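PDB 4NTD: thioredoxin reductase from Streptomyces clavuligerus, which binds FAD and, as a flavoenzyme of the thioredoxin reductase family, probably forms the disulfide bond of the natural product holomycin. Local coordinates for residues N66-H71 with E153-D158; C162-G167 with R192-D197; V185-L190 with F254-M259. All coordinates share one frame; numbering follows the deposited sequence. Where two conformers were deposited one is given.

Contact 1 of 3, residues N66-H71 with E153-D158. With FAD (flavin-adenine dinucleotide), chain C.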
loop_
_atom_site.group_PDB
_atom_site.type_symbol
_atom_site.label_atom_id
_atom_site.label_comp_id
_atom_site.label_asym_id
_atom_site.label_seq_id
_atom_site.Cartn_x
_atom_site.Cartn_y
_atom_site.Cartn_z
ATOM N N ASN A 66 -16.655 -4.644 1.399
ATOM C CA ASN A 66 -16.555 -6.048 1.819
ATOM C C ASN A 66 -17.387 -6.414 3.056
ATOM O O ASN A 66 -17.184 -7.472 3.652
ATOM C CB ASN A 66 -15.088 -6.455 2.014
ATOM C CG ASN A 66 -14.390 -5.662 3.103
ATOM O OD1 ASN A 66 -14.649 -4.472 3.284
ATOM N ND2 ASN A 66 -13.480 -6.315 3.820
ATOM N N ALA A 67 -18.345 -5.559 3.412
ATOM C CA ALA A 67 -19.257 -5.831 4.528
ATOM C C ALA A 67 -19.988 -7.180 4.423
ATOM O O ALA A 67 -20.224 -7.824 5.445
ATOM C CB ALA A 67 -20.264 -4.697 4.677
ATOM N N PRO A 68 -20.353 -7.612 3.197
ATOM C CA PRO A 68 -21.009 -8.922 3.043
ATOM C C PRO A 68 -20.183 -10.162 3.432
ATOM O O PRO A 68 -20.764 -11.222 3.674
ATOM C CB PRO A 68 -21.339 -8.973 1.545
ATOM C CG PRO A 68 -21.421 -7.552 1.124
ATOM C CD PRO A 68 -20.376 -6.849 1.934
ATOM N N SER A 69 -18.860 -10.015 3.488
ATOM C CA SER A 69 -17.954 -11.102 3.858
ATOM C C SER A 69 -17.601 -11.019 5.339
ATOM O O SER A 69 -17.119 -9.987 5.805
ATOM C CB SER A 69 -16.678 -11.011 3.021
ATOM O OG SER A 69 -15.818 -12.109 3.276
ATOM N N ALA A 70 -17.829 -12.106 6.073
ATOM C CA ALA A 70 -17.618 -12.120 7.531
ATOM C C ALA A 70 -16.173 -11.913 7.992
ATOM O O ALA A 70 -15.945 -11.368 9.068
ATOM C CB ALA A 70 -18.158 -13.416 8.119
ATOM N N HIS A 71 -15.210 -12.359 7.193
ATOM C CA HIS A 71 -13.797 -12.231 7.548
ATOM C C HIS A 71 -12.989 -11.779 6.344
ATOM O O HIS A 71 -13.205 -12.268 5.238
ATOM C CB HIS A 71 -13.256 -13.570 8.051
ATOM C CG HIS A 71 -13.984 -14.099 9.245
ATOM N ND1 HIS A 71 -13.740 -13.650 10.525
ATOM C CD2 HIS A 71 -14.962 -15.028 9.352
ATOM C CE1 HIS A 71 -14.532 -14.284 11.369
ATOM N NE2 HIS A 71 -15.283 -15.128 10.684
ATOM N N GLU A 153 -28.805 -12.356 -2.676
ATOM C CA GLU A 153 -28.917 -12.997 -1.376
ATOM C C GLU A 153 -27.604 -13.667 -0.951
ATOM O O GLU A 153 -27.239 -13.632 0.224
ATOM C CB GLU A 153 -30.067 -14.013 -1.390
ATOM C CG GLU A 153 -31.455 -13.385 -1.493
ATOM C CD GLU A 153 -31.875 -13.060 -2.916
ATOM O OE1 GLU A 153 -31.083 -13.300 -3.853
ATOM O OE2 GLU A 153 -33.005 -12.558 -3.096
ATOM N N ARG A 154 -26.900 -14.261 -1.913
ATOM C CA ARG A 154 -25.694 -15.038 -1.619
ATOM C C ARG A 154 -24.375 -14.274 -1.773
ATOM O O ARG A 154 -23.316 -14.812 -1.451
ATOM C CB ARG A 154 -25.675 -16.301 -2.487
ATOM C CG ARG A 154 -26.920 -17.178 -2.365
ATOM C CD ARG A 154 -27.313 -17.483 -0.925
ATOM N NE ARG A 154 -26.259 -18.170 -0.180
ATOM C CZ ARG A 154 -26.338 -18.506 1.107
ATOM N NH1 ARG A 154 -27.425 -18.223 1.821
ATOM N NH2 ARG A 154 -25.322 -19.130 1.692
ATOM N N TRP A 155 -24.441 -13.033 -2.256
ATOM C CA TRP A 155 -23.253 -12.182 -2.433
ATOM C C TRP A 155 -22.449 -12.069 -1.135
ATOM O O TRP A 155 -22.995 -11.717 -0.088
ATOM C CB TRP A 155 -23.684 -10.795 -2.923
ATOM C CG TRP A 155 -22.595 -9.754 -3.072
ATOM C CD1 TRP A 155 -22.513 -8.564 -2.405
ATOM C CD2 TRP A 155 -21.471 -9.786 -3.969
ATOM N NE1 TRP A 155 -21.407 -7.860 -2.819
ATOM C CE2 TRP A 155 -20.749 -8.587 -3.776
ATOM C CE3 TRP A 155 -21.001 -10.711 -4.910
ATOM C CZ2 TRP A 155 -19.584 -8.290 -4.488
ATOM C CZ3 TRP A 155 -19.839 -10.415 -5.616
ATOM C CH2 TRP A 155 -19.146 -9.213 -5.400
ATOM N N GLY A 156 -21.159 -12.394 -1.211
ATOM C CA GLY A 156 -20.269 -12.350 -0.049
ATOM C C GLY A 156 -20.231 -13.621 0.785
ATOM O O GLY A 156 -19.378 -13.760 1.667
ATOM N N LYS A 157 -21.152 -14.547 0.515
ATOM C CA LYS A 157 -21.205 -15.829 1.211
ATOM C C LYS A 157 -20.663 -16.931 0.300
ATOM O O LYS A 157 -19.556 -17.424 0.520
ATOM C CB LYS A 157 -22.637 -16.139 1.662
ATOM C CG LYS A 157 -23.190 -15.146 2.674
ATOM C CD LYS A 157 -24.637 -15.450 3.021
ATOM C CE LYS A 157 -25.218 -14.399 3.952
ATOM N NZ LYS A 157 -26.441 -14.891 4.644
ATOM N N ASP A 158 -21.435 -17.305 -0.719
ATOM C CA ASP A 158 -21.003 -18.305 -1.705
ATOM C C ASP A 158 -21.307 -17.905 -3.162
ATOM O O ASP A 158 -21.158 -18.718 -4.077
ATOM C CB ASP A 158 -21.576 -19.691 -1.364
ATOM C CG ASP A 158 -23.032 -19.645 -0.939
ATOM O OD1 ASP A 158 -23.444 -20.508 -0.136
ATOM O OD2 ASP A 158 -23.766 -18.745 -1.393
HETATM P PA FAD C . -14.204 0.862 1.059
HETATM O O1A FAD C . -13.623 -0.089 2.071
HETATM O O2A FAD C . -15.340 0.381 0.197
HETATM O O5B FAD C . -14.687 2.176 1.839
HETATM C C5B FAD C . -15.274 3.261 1.130
HETATM C C4B FAD C . -16.125 4.055 2.106
HETATM O O4B FAD C . -16.528 5.278 1.496
HETATM C C3B FAD C . -17.402 3.316 2.502
HETATM O O3B FAD C . -17.464 3.143 3.924
HETATM C C2B FAD C . -18.532 4.196 1.993
HETATM O O2B FAD C . -19.653 4.216 2.882
HETATM C C1B FAD C . -17.869 5.560 1.894
HETATM N N9A FAD C . -18.461 6.516 0.932
HETATM C C8A FAD C . -18.668 6.317 -0.382
HETATM N N7A FAD C . -19.199 7.426 -0.952
HETATM C C5A FAD C . -19.328 8.356 0.010
HETATM C C6A FAD C . -19.815 9.748 0.094
HETATM N N6A FAD C . -20.291 10.371 -1.007
HETATM N N1A FAD C . -19.774 10.364 1.300
HETATM C C2A FAD C . -19.305 9.749 2.406
HETATM N N3A FAD C . -18.842 8.483 2.395
HETATM C C4A FAD C . -18.830 7.753 1.251
HETATM N N1 FAD C . -10.101 -7.386 0.293
HETATM C C2 FAD C . -9.182 -7.998 1.074
HETATM O O2 FAD C . -8.052 -7.478 1.164
HETATM N N3 FAD C . -9.443 -9.134 1.747
HETATM C C4 FAD C . -10.646 -9.735 1.692
HETATM O O4 FAD C . -10.858 -10.791 2.323
HETATM C C4X FAD C . -11.714 -9.123 0.867
HETATM N N5 FAD C . -12.956 -9.656 0.749
HETATM C C5X FAD C . -13.893 -9.059 -0.035
HETATM C C6 FAD C . -15.159 -9.627 -0.138
HETATM C C7 FAD C . -16.144 -9.042 -0.929
HETATM C C7M FAD C . -17.510 -9.676 -1.026
HETATM C C8 FAD C . -15.843 -7.793 -1.673
HETATM C C8M FAD C . -16.891 -7.148 -2.543
HETATM C C9 FAD C . -14.580 -7.219 -1.577
HETATM C C9A FAD C . -13.587 -7.803 -0.786
HETATM N N10 FAD C . -12.292 -7.236 -0.668
HETATM C C10 FAD C . -11.350 -7.881 0.152
HETATM C "C1'" FAD C . -11.888 -6.000 -1.350
HETATM C "C2'" FAD C . -12.177 -4.812 -0.431
HETATM O "O2'" FAD C . -13.593 -4.580 -0.393
HETATM C "C3'" FAD C . -11.470 -3.542 -0.902
HETATM O "O3'" FAD C . -10.064 -3.796 -1.010
HETATM C "C4'" FAD C . -11.670 -2.356 0.042
HETATM O "O4'" FAD C . -13.051 -2.192 0.387
HETATM C "C5'" FAD C . -11.187 -1.055 -0.584
HETATM O "O5'" FAD C . -11.042 -0.077 0.443
HETATM P P FAD C . -11.457 1.456 0.206
HETATM O O1P FAD C . -10.971 1.889 -1.149
HETATM O O2P FAD C . -11.055 2.219 1.444
HETATM O O3P FAD C . -13.072 1.431 0.055
HETATM O O HOH W 1 -19.771 -14.012 4.789
#

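Contact 2 of 3, residues C162-G167 with R192-D197. With GSH (glutathione), chain B.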
loop_
_atom_site.group_PDB
_atom_site.type_symbol
_atom_site.label_atom_id
_atom_site.label_comp_id
_atom_site.label_asym_id
_atom_site.label_seq_id
_atom_site.Cartn_x
_atom_site.Cartn_y
_atom_site.Cartn_z
ATOM N N CYS A 162 -13.782 -12.217 -5.813
ATOM C CA CYS A 162 -12.330 -12.054 -5.700
ATOM C C CYS A 162 -11.621 -13.385 -5.288
ATOM O O CYS A 162 -11.780 -13.847 -4.161
ATOM C CB CYS A 162 -12.092 -10.774 -4.817
ATOM S SG CYS A 162 -10.379 -10.634 -4.267
ATOM N N PRO A 163 -10.846 -14.000 -6.221
ATOM C CA PRO A 163 -10.128 -15.234 -5.872
ATOM C C PRO A 163 -9.028 -15.076 -4.818
ATOM O O PRO A 163 -8.730 -16.033 -4.107
ATOM C CB PRO A 163 -9.519 -15.680 -7.212
ATOM C CG PRO A 163 -10.367 -15.033 -8.247
ATOM C CD PRO A 163 -10.694 -13.698 -7.660
ATOM N N TYR A 164 -8.422 -13.896 -4.714
ATOM C CA TYR A 164 -7.422 -13.660 -3.666
ATOM C C TYR A 164 -8.085 -13.608 -2.291
ATOM O O TYR A 164 -7.542 -14.124 -1.312
ATOM C CB TYR A 164 -6.605 -12.392 -3.954
ATOM C CG TYR A 164 -5.853 -12.518 -5.256
ATOM C CD1 TYR A 164 -4.794 -13.405 -5.374
ATOM C CD2 TYR A 164 -6.231 -11.796 -6.382
ATOM C CE1 TYR A 164 -4.119 -13.556 -6.566
ATOM C CE2 TYR A 164 -5.560 -11.940 -7.583
ATOM C CZ TYR A 164 -4.503 -12.822 -7.663
ATOM O OH TYR A 164 -3.820 -12.991 -8.837
ATOM N N CYS A 165 -9.273 -13.016 -2.237
ATOM C CA CYS A 165 -10.028 -12.894 -0.995
ATOM C C CYS A 165 -10.603 -14.227 -0.523
ATOM O O CYS A 165 -10.613 -14.508 0.674
ATOM C CB CYS A 165 -11.174 -11.895 -1.175
ATOM S SG CYS A 165 -10.671 -10.276 -1.799
ATOM N N HIS A 166 -11.073 -15.043 -1.469
ATOM C CA HIS A 166 -11.893 -16.220 -1.158
ATOM C C HIS A 166 -11.363 -17.564 -1.646
ATOM O O HIS A 166 -11.821 -18.607 -1.178
ATOM C CB HIS A 166 -13.281 -16.034 -1.760
ATOM C CG HIS A 166 -13.931 -14.746 -1.377
ATOM N ND1 HIS A 166 -14.270 -13.776 -2.294
ATOM C CD2 HIS A 166 -14.290 -14.265 -0.167
ATOM C CE1 HIS A 166 -14.820 -12.755 -1.661
ATOM N NE2 HIS A 166 -14.845 -13.027 -0.371
ATOM N N GLY A 167 -10.429 -17.542 -2.592
ATOM C CA GLY A 167 -9.964 -18.759 -3.252
ATOM C C GLY A 167 -9.477 -19.824 -2.294
ATOM O O GLY A 167 -9.894 -20.979 -2.377
ATOM N N ARG A 192 -8.928 -21.776 -11.716
ATOM C CA ARG A 192 -8.305 -23.102 -11.837
ATOM C C ARG A 192 -7.030 -23.244 -11.004
ATOM O O ARG A 192 -6.579 -24.361 -10.749
ATOM C CB ARG A 192 -8.011 -23.455 -13.303
ATOM C CG ARG A 192 -9.160 -24.154 -14.008
ATOM C CD ARG A 192 -9.339 -25.594 -13.539
ATOM N NE ARG A 192 -8.370 -26.526 -14.129
ATOM C CZ ARG A 192 -7.309 -27.054 -13.514
ATOM N NH1 ARG A 192 -7.007 -26.756 -12.251
ATOM N NH2 ARG A 192 -6.526 -27.896 -14.181
ATOM N N GLN A 193 -6.450 -22.119 -10.592
ATOM C CA GLN A 193 -5.318 -22.131 -9.670
ATOM C C GLN A 193 -5.720 -22.614 -8.262
ATOM O O GLN A 193 -4.868 -23.082 -7.506
ATOM C CB GLN A 193 -4.672 -20.736 -9.624
ATOM C CG GLN A 193 -3.489 -20.577 -8.679
ATOM C CD GLN A 193 -2.381 -21.590 -8.915
ATOM O OE1 GLN A 193 -2.226 -22.120 -10.015
ATOM N NE2 GLN A 193 -1.596 -21.856 -7.877
ATOM N N TRP A 194 -7.009 -22.522 -7.925
ATOM C CA TRP A 194 -7.509 -22.946 -6.609
ATOM C C TRP A 194 -8.282 -24.275 -6.591
ATOM O O TRP A 194 -8.453 -24.867 -5.526
ATOM C CB TRP A 194 -8.387 -21.846 -6.005
ATOM C CG TRP A 194 -7.615 -20.685 -5.448
ATOM C CD1 TRP A 194 -7.157 -20.546 -4.170
ATOM C CD2 TRP A 194 -7.220 -19.498 -6.146
ATOM N NE1 TRP A 194 -6.504 -19.345 -4.027
ATOM C CE2 TRP A 194 -6.526 -18.683 -5.226
ATOM C CE3 TRP A 194 -7.382 -19.045 -7.462
ATOM C CZ2 TRP A 194 -5.999 -17.436 -5.578
ATOM C CZ3 TRP A 194 -6.854 -17.808 -7.812
ATOM C CH2 TRP A 194 -6.170 -17.018 -6.872
ATOM N N SER A 195 -8.760 -24.737 -7.746
ATOM C CA SER A 195 -9.483 -26.014 -7.821
ATOM C C SER A 195 -9.363 -26.637 -9.205
ATOM O O SER A 195 -9.273 -25.918 -10.196
ATOM C CB SER A 195 -10.965 -25.807 -7.493
ATOM O OG SER A 195 -11.678 -27.033 -7.530
ATOM N N ASP A 196 -9.373 -27.971 -9.263
ATOM C CA ASP A 196 -9.369 -28.651 -10.562
ATOM C C ASP A 196 -10.792 -28.905 -11.066
ATOM O O ASP A 196 -10.978 -29.473 -12.140
ATOM C CB ASP A 196 -8.528 -29.940 -10.543
ATOM C CG ASP A 196 -9.090 -31.009 -9.628
ATOM O OD1 ASP A 196 -10.176 -30.801 -9.053
ATOM O OD2 ASP A 196 -8.435 -32.063 -9.481
ATOM N N ASP A 197 -11.786 -28.443 -10.302
ATOM C CA ASP A 197 -13.201 -28.576 -10.652
ATOM C C ASP A 197 -13.818 -27.181 -10.799
ATOM O O ASP A 197 -14.393 -26.636 -9.853
ATOM C CB ASP A 197 -13.916 -29.393 -9.565
ATOM C CG ASP A 197 -15.339 -29.787 -9.942
ATOM O OD1 ASP A 197 -15.852 -29.353 -10.996
ATOM O OD2 ASP A 197 -15.950 -30.549 -9.167
HETATM N N1 GSH B . -8.454 -7.283 -11.767
HETATM C CA1 GSH B . -8.182 -8.578 -12.396
HETATM C C1 GSH B . -7.762 -8.310 -13.854
HETATM O O11 GSH B . -8.693 -8.142 -14.680
HETATM O O12 GSH B . -6.533 -8.282 -14.117
HETATM C CB1 GSH B . -9.418 -9.441 -12.465
HETATM C CG1 GSH B . -9.240 -10.776 -11.745
HETATM C CD1 GSH B . -9.147 -10.517 -10.244
HETATM O OE1 GSH B . -8.069 -10.542 -9.652
HETATM N N2 GSH B . -10.338 -10.389 -9.654
HETATM C CA2 GSH B . -10.498 -10.110 -8.222
HETATM C C2 GSH B . -10.372 -8.656 -8.046
HETATM O O2 GSH B . -10.407 -7.840 -8.968
HETATM C CB2 GSH B . -9.267 -10.447 -7.377
HETATM S SG2 GSH B . -9.410 -11.455 -5.847
HETATM N N3 GSH B . -10.062 -8.425 -6.785
HETATM C CA3 GSH B . -9.669 -7.146 -6.371
HETATM C C3 GSH B . -10.576 -6.442 -5.326
HETATM O O31 GSH B . -11.533 -7.155 -4.661
HETATM O O32 GSH B . -10.381 -5.190 -5.037
HETATM O O HOH W 2 -6.938 -16.935 -1.998
#

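Contact 3 of 3, residues V185-L190 with F254-M259. With GSH (glutathione), chain B.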
loop_
_atom_site.group_PDB
_atom_site.type_symbol
_atom_site.label_atom_id
_atom_site.label_comp_id
_atom_site.label_asym_id
_atom_site.label_seq_id
_atom_site.Cartn_x
_atom_site.Cartn_y
_atom_site.Cartn_z
ATOM N N VAL A 185 -14.294 -15.537 -18.860
ATOM C CA VAL A 185 -13.376 -16.579 -19.335
ATOM C C VAL A 185 -12.055 -16.519 -18.567
ATOM O O VAL A 185 -11.607 -17.527 -18.021
ATOM C CB VAL A 185 -13.113 -16.484 -20.856
ATOM C CG1 VAL A 185 -11.998 -17.435 -21.279
ATOM C CG2 VAL A 185 -14.381 -16.806 -21.633
ATOM N N ARG A 186 -11.442 -15.338 -18.519
ATOM C CA ARG A 186 -10.193 -15.158 -17.775
ATOM C C ARG A 186 -10.377 -15.482 -16.291
ATOM O O ARG A 186 -9.470 -16.018 -15.651
ATOM C CB ARG A 186 -9.636 -13.740 -17.955
ATOM C CG ARG A 186 -9.023 -13.488 -19.327
ATOM C CD ARG A 186 -8.348 -12.124 -19.429
ATOM N NE ARG A 186 -6.886 -12.219 -19.495
ATOM C CZ ARG A 186 -6.057 -12.228 -18.450
ATOM N NH1 ARG A 186 -6.509 -12.153 -17.200
ATOM N NH2 ARG A 186 -4.748 -12.317 -18.659
ATOM N N HIS A 187 -11.556 -15.178 -15.751
ATOM C CA HIS A 187 -11.847 -15.461 -14.344
ATOM C C HIS A 187 -11.875 -16.964 -14.055
ATOM O O HIS A 187 -11.363 -17.410 -13.028
ATOM C CB HIS A 187 -13.168 -14.808 -13.916
ATOM C CG HIS A 187 -13.165 -14.315 -12.504
ATOM N ND1 HIS A 187 -12.250 -13.392 -12.045
ATOM C CD2 HIS A 187 -13.970 -14.602 -11.454
ATOM C CE1 HIS A 187 -12.486 -13.138 -10.771
ATOM N NE2 HIS A 187 -13.525 -13.858 -10.389
ATOM N N ALA A 188 -12.467 -17.742 -14.960
ATOM C CA ALA A 188 -12.482 -19.201 -14.824
ATOM C C ALA A 188 -11.067 -19.783 -14.881
ATOM O O ALA A 188 -10.727 -20.681 -14.107
ATOM C CB ALA A 188 -13.358 -19.829 -15.900
ATOM N N LEU A 189 -10.249 -19.262 -15.791
ATOM C CA LEU A 189 -8.859 -19.700 -15.917
ATOM C C LEU A 189 -8.060 -19.360 -14.655
ATOM O O LEU A 189 -7.233 -20.153 -14.207
ATOM C CB LEU A 189 -8.206 -19.071 -17.152
ATOM C CG LEU A 189 -8.821 -19.461 -18.502
ATOM C CD1 LEU A 189 -8.273 -18.581 -19.613
ATOM C CD2 LEU A 189 -8.587 -20.934 -18.806
ATOM N N LEU A 190 -8.324 -18.189 -14.082
ATOM C CA LEU A 190 -7.710 -17.778 -12.818
ATOM C C LEU A 190 -8.110 -18.707 -11.666
ATOM O O LEU A 190 -7.261 -19.133 -10.881
ATOM C CB LEU A 190 -8.091 -16.326 -12.498
ATOM C CG LEU A 190 -7.658 -15.713 -11.161
ATOM C CD1 LEU A 190 -6.149 -15.774 -10.979
ATOM C CD2 LEU A 190 -8.151 -14.276 -11.081
ATOM N N PHE A 254 -18.750 -17.882 -8.834
ATOM C CA PHE A 254 -18.068 -16.605 -8.986
ATOM C C PHE A 254 -18.622 -15.811 -10.165
ATOM O O PHE A 254 -19.076 -16.380 -11.161
ATOM C CB PHE A 254 -16.562 -16.817 -9.176
ATOM C CG PHE A 254 -15.844 -17.237 -7.923
ATOM C CD1 PHE A 254 -15.125 -16.313 -7.176
ATOM C CD2 PHE A 254 -15.879 -18.557 -7.494
ATOM C CE1 PHE A 254 -14.457 -16.697 -6.024
ATOM C CE2 PHE A 254 -15.216 -18.946 -6.342
ATOM C CZ PHE A 254 -14.503 -18.016 -5.606
ATOM N N VAL A 255 -18.584 -14.490 -10.031
ATOM C CA VAL A 255 -18.918 -13.573 -11.115
ATOM C C VAL A 255 -17.863 -12.477 -11.183
ATOM O O VAL A 255 -17.136 -12.249 -10.215
ATOM C CB VAL A 255 -20.310 -12.926 -10.922
ATOM C CG1 VAL A 255 -21.395 -13.990 -10.907
ATOM C CG2 VAL A 255 -20.369 -12.093 -9.645
ATOM N N VAL A 256 -17.772 -11.820 -12.334
ATOM C CA VAL A 256 -17.023 -10.578 -12.457
ATOM C C VAL A 256 -18.055 -9.458 -12.552
ATOM O O VAL A 256 -18.663 -9.262 -13.606
ATOM C CB VAL A 256 -16.108 -10.566 -13.700
ATOM C CG1 VAL A 256 -15.341 -9.253 -13.779
ATOM C CG2 VAL A 256 -15.141 -11.740 -13.659
ATOM N N PRO A 257 -18.285 -8.733 -11.442
ATOM C CA PRO A 257 -19.251 -7.637 -11.505
ATOM C C PRO A 257 -18.783 -6.504 -12.406
ATOM O O PRO A 257 -17.593 -6.420 -12.720
ATOM C CB PRO A 257 -19.316 -7.133 -10.053
ATOM C CG PRO A 257 -18.692 -8.196 -9.218
ATOM C CD PRO A 257 -17.689 -8.865 -10.101
ATOM N N ARG A 258 -19.714 -5.657 -12.841
ATOM C CA ARG A 258 -19.341 -4.377 -13.433
ATOM C C ARG A 258 -18.949 -3.485 -12.265
ATOM O O ARG A 258 -19.785 -3.139 -11.427
ATOM C CB ARG A 258 -20.480 -3.743 -14.242
ATOM C CG ARG A 258 -20.128 -2.360 -14.785
ATOM C CD ARG A 258 -21.192 -1.781 -15.707
ATOM N NE ARG A 258 -20.909 -0.380 -16.019
ATOM C CZ ARG A 258 -21.663 0.645 -15.630
ATOM N NH1 ARG A 258 -22.766 0.433 -14.929
ATOM N NH2 ARG A 258 -21.321 1.884 -15.956
ATOM N N MET A 259 -17.667 -3.141 -12.191
ATOM C CA MET A 259 -17.140 -2.372 -11.066
ATOM C C MET A 259 -17.091 -0.894 -11.400
ATOM O O MET A 259 -16.336 -0.470 -12.276
ATOM C CB MET A 259 -15.757 -2.879 -10.672
ATOM C CG MET A 259 -15.807 -4.252 -10.036
ATOM S SD MET A 259 -14.172 -4.974 -9.863
ATOM C CE MET A 259 -14.511 -6.595 -10.527
HETATM N N1 GSH B . -8.454 -7.283 -11.767
HETATM C CA1 GSH B . -8.182 -8.578 -12.396
HETATM C C1 GSH B . -7.762 -8.310 -13.854
HETATM O O11 GSH B . -8.693 -8.142 -14.680
HETATM O O12 GSH B . -6.533 -8.282 -14.117
HETATM C CB1 GSH B . -9.418 -9.441 -12.465
HETATM C CG1 GSH B . -9.240 -10.776 -11.745
HETATM C CD1 GSH B . -9.147 -10.517 -10.244
HETATM O OE1 GSH B . -8.069 -10.542 -9.652
HETATM N N2 GSH B . -10.338 -10.389 -9.654
HETATM C CA2 GSH B . -10.498 -10.110 -8.222
HETATM C C2 GSH B . -10.372 -8.656 -8.046
HETATM O O2 GSH B . -10.407 -7.840 -8.968
HETATM C CB2 GSH B . -9.267 -10.447 -7.377
HETATM S SG2 GSH B . -9.410 -11.455 -5.847
HETATM N N3 GSH B . -10.062 -8.425 -6.785
HETATM C CA3 GSH B . -9.669 -7.146 -6.371
HETATM C C3 GSH B . -10.576 -6.442 -5.326
HETATM O O31 GSH B . -11.533 -7.155 -4.661
HETATM O O32 GSH B . -10.381 -5.190 -5.037
#

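Contact 1 of 3, residues N66-H71 with E153-D158
The carbonyl oxygen of Gly-156 is gripped by two small molecules: a water donates to Gly-156 O, and a glycerol, probably from the crystallisation liquor, binds it through its O1. The same water accepts from Ala-70 N at 3.0 Å and so bridges the two backbones. Beside this polar link, Pro-68 lies over the Gly-156 backbone, its CB 3.6 Å from Trp-155 O. Its CG reaches 3.8 Å from Trp-155 CD1, meeting the indole at a slant. With CG of Trp-155 anti to the backbone N (chi1 176°), the indole swings out past Pro-68 toward the cofactor. The part of the cofactor it meets is the dimethylbenzene end of the flavin, in the FAD site of a pyridine nucleotide-disulfide oxidoreductase: Trp-155 CZ2 stands 3.5 Å from the flavin methyl C8M, and Ser-69 CB comes to 3.8 Å from flavin C6. Within 153-158, Arg-154 grips Asp-158 side-on, and Arg-154 O accepts from the backbone N of both Lys-157 and Asp-158 where the helix ends. Arg-154 NE reaches the syn lone pair of Asp-158 OD2 at 2.8 Å, nearly straight, and NH2 meets OD1 from above the carboxylate plane. The remaining nitrogen, NH1, pairs with Asp-235.

Contact 2 of 3, residues C162-G167 with R192-D197
Trp-194 lays one face of its indole against the helix turn 163-166 and turns its edge to Tyr-164. On that face, Pro-163 and Gly-167 sit side by side. CB of Pro-163 makes a CH-pi contact with the six-membered ring, 3.9 Å from its centroid. Gly-167 CA makes another over the five-membered ring, 3.6 Å from that centroid and close to the ring normal. Pro-163 O lies over the same face, 3.4 Å from Trp-194 CZ2. It is also the acceptor that Gly-167 N reaches at 2.7 Å. At the far end of the indole, Trp-194 CH2 approaches Tyr-164 CE1 to 4.0 Å. Here the edge of Trp-194 faces the Tyr-164 ring in an offset edge-to-face pair, with planes at 81°. The CG of Tyr-164 beside its backbone N (chi1 -61°) swings the ring so that its CE1 side meets the indole, while CD2 and CE2 run alongside the glutathione.

The polar ends of both rings are held by the second subunit: Trp-194 NE1 donates to Arg-51 O and Tyr-164 OH bonds Asn-320 ND2, both of that neighbouring chain. The contact therefore brings helix 163-166 to the dimer interface.

Cys-162, the N-cap of that helix, and Cys-165 form the CxxC pair of this family. SG of Cys-162 is joined to glutathione SG2 by a 2.0 Å mixed disulfide, and SG2 lies 2.9 Å from Tyr-164 N. Cys-165 in turn touches the FAD. This division is consistent with thiol-disulfide exchange in which Cys-162 meets the incoming thiol and Cys-165 communicates with the flavin.

Contact 3 of 3, residues V185-L190 with F254-M259
One face of the His-187 imidazole carries a methyl group of Val-256, whereas its rim is shared between Phe-254 and the bound glutathione. Val-256 CG2 lies 3.7 Å from the centroid of the His-187 ring. At 22° off the normal, this is a CH-pi contact displaced toward the rim. The side chain of Val-256 is turned with CG1 anti to the backbone N (chi1 180°), which leaves CG2 as the branch directed onto the ring. Near the imidazole plane, CB of Phe-254 approaches His-187 CD2 at 4.1 Å, and the side chains of the two residues cross at about a right angle. Elsewhere on the rim, His-187 CE1 is 3.7 Å from glutathione N2. One turn further along the helix, Leu-190 CD2 packs at 3.7 Å against glutathione CG1, so both residues line the same part of the tripeptide pocket.

The rotation of the imidazole is fixed by His-161, whose carbonyl oxygen accepts from His-187 NE2 and whose own ring lies nearly parallel to that of His-187. His-161 also binds glutathione, so the two histidines line the pocket together.

Helix 184-191 follows strand 175-178 in a Rossmann-like beta-alpha unit. Phe-254 ends strand 252-254, whose neighbours in the parallel sheet are 159-160 and 175-178. Beyond Val-256 the chain enters strand 258-261, antiparallel to 141-144, while helix 184-191 also meets the second subunit, Arg-186 forming a salt bridge with Asp-325 of that chain.

In the fold
Contact 1 closes before either of the others opens, whereas contacts 2 and 3 cross along the chain. The centres of contacts 2 and 3 are about 11 Å apart, and contact 1 lies about 16 Å from contact 2 and 17 Å from contact 3. Pro-163 joins the last two by packing on His-187 and Leu-190, and Trp-155 reaches Pro-257 between contacts 1 and 3. Contacts 2 and 3 touch the second subunit and lie round one parallel sheet: contact 2 joins helix 163-166 to the loop before strand 198-201, contact 3 helix 184-191 to the end of strand 252-254. Contact 1 flanks the flavin, which Cys-165 also touches; contacts 2 and 3 border the disulfide-bound glutathione.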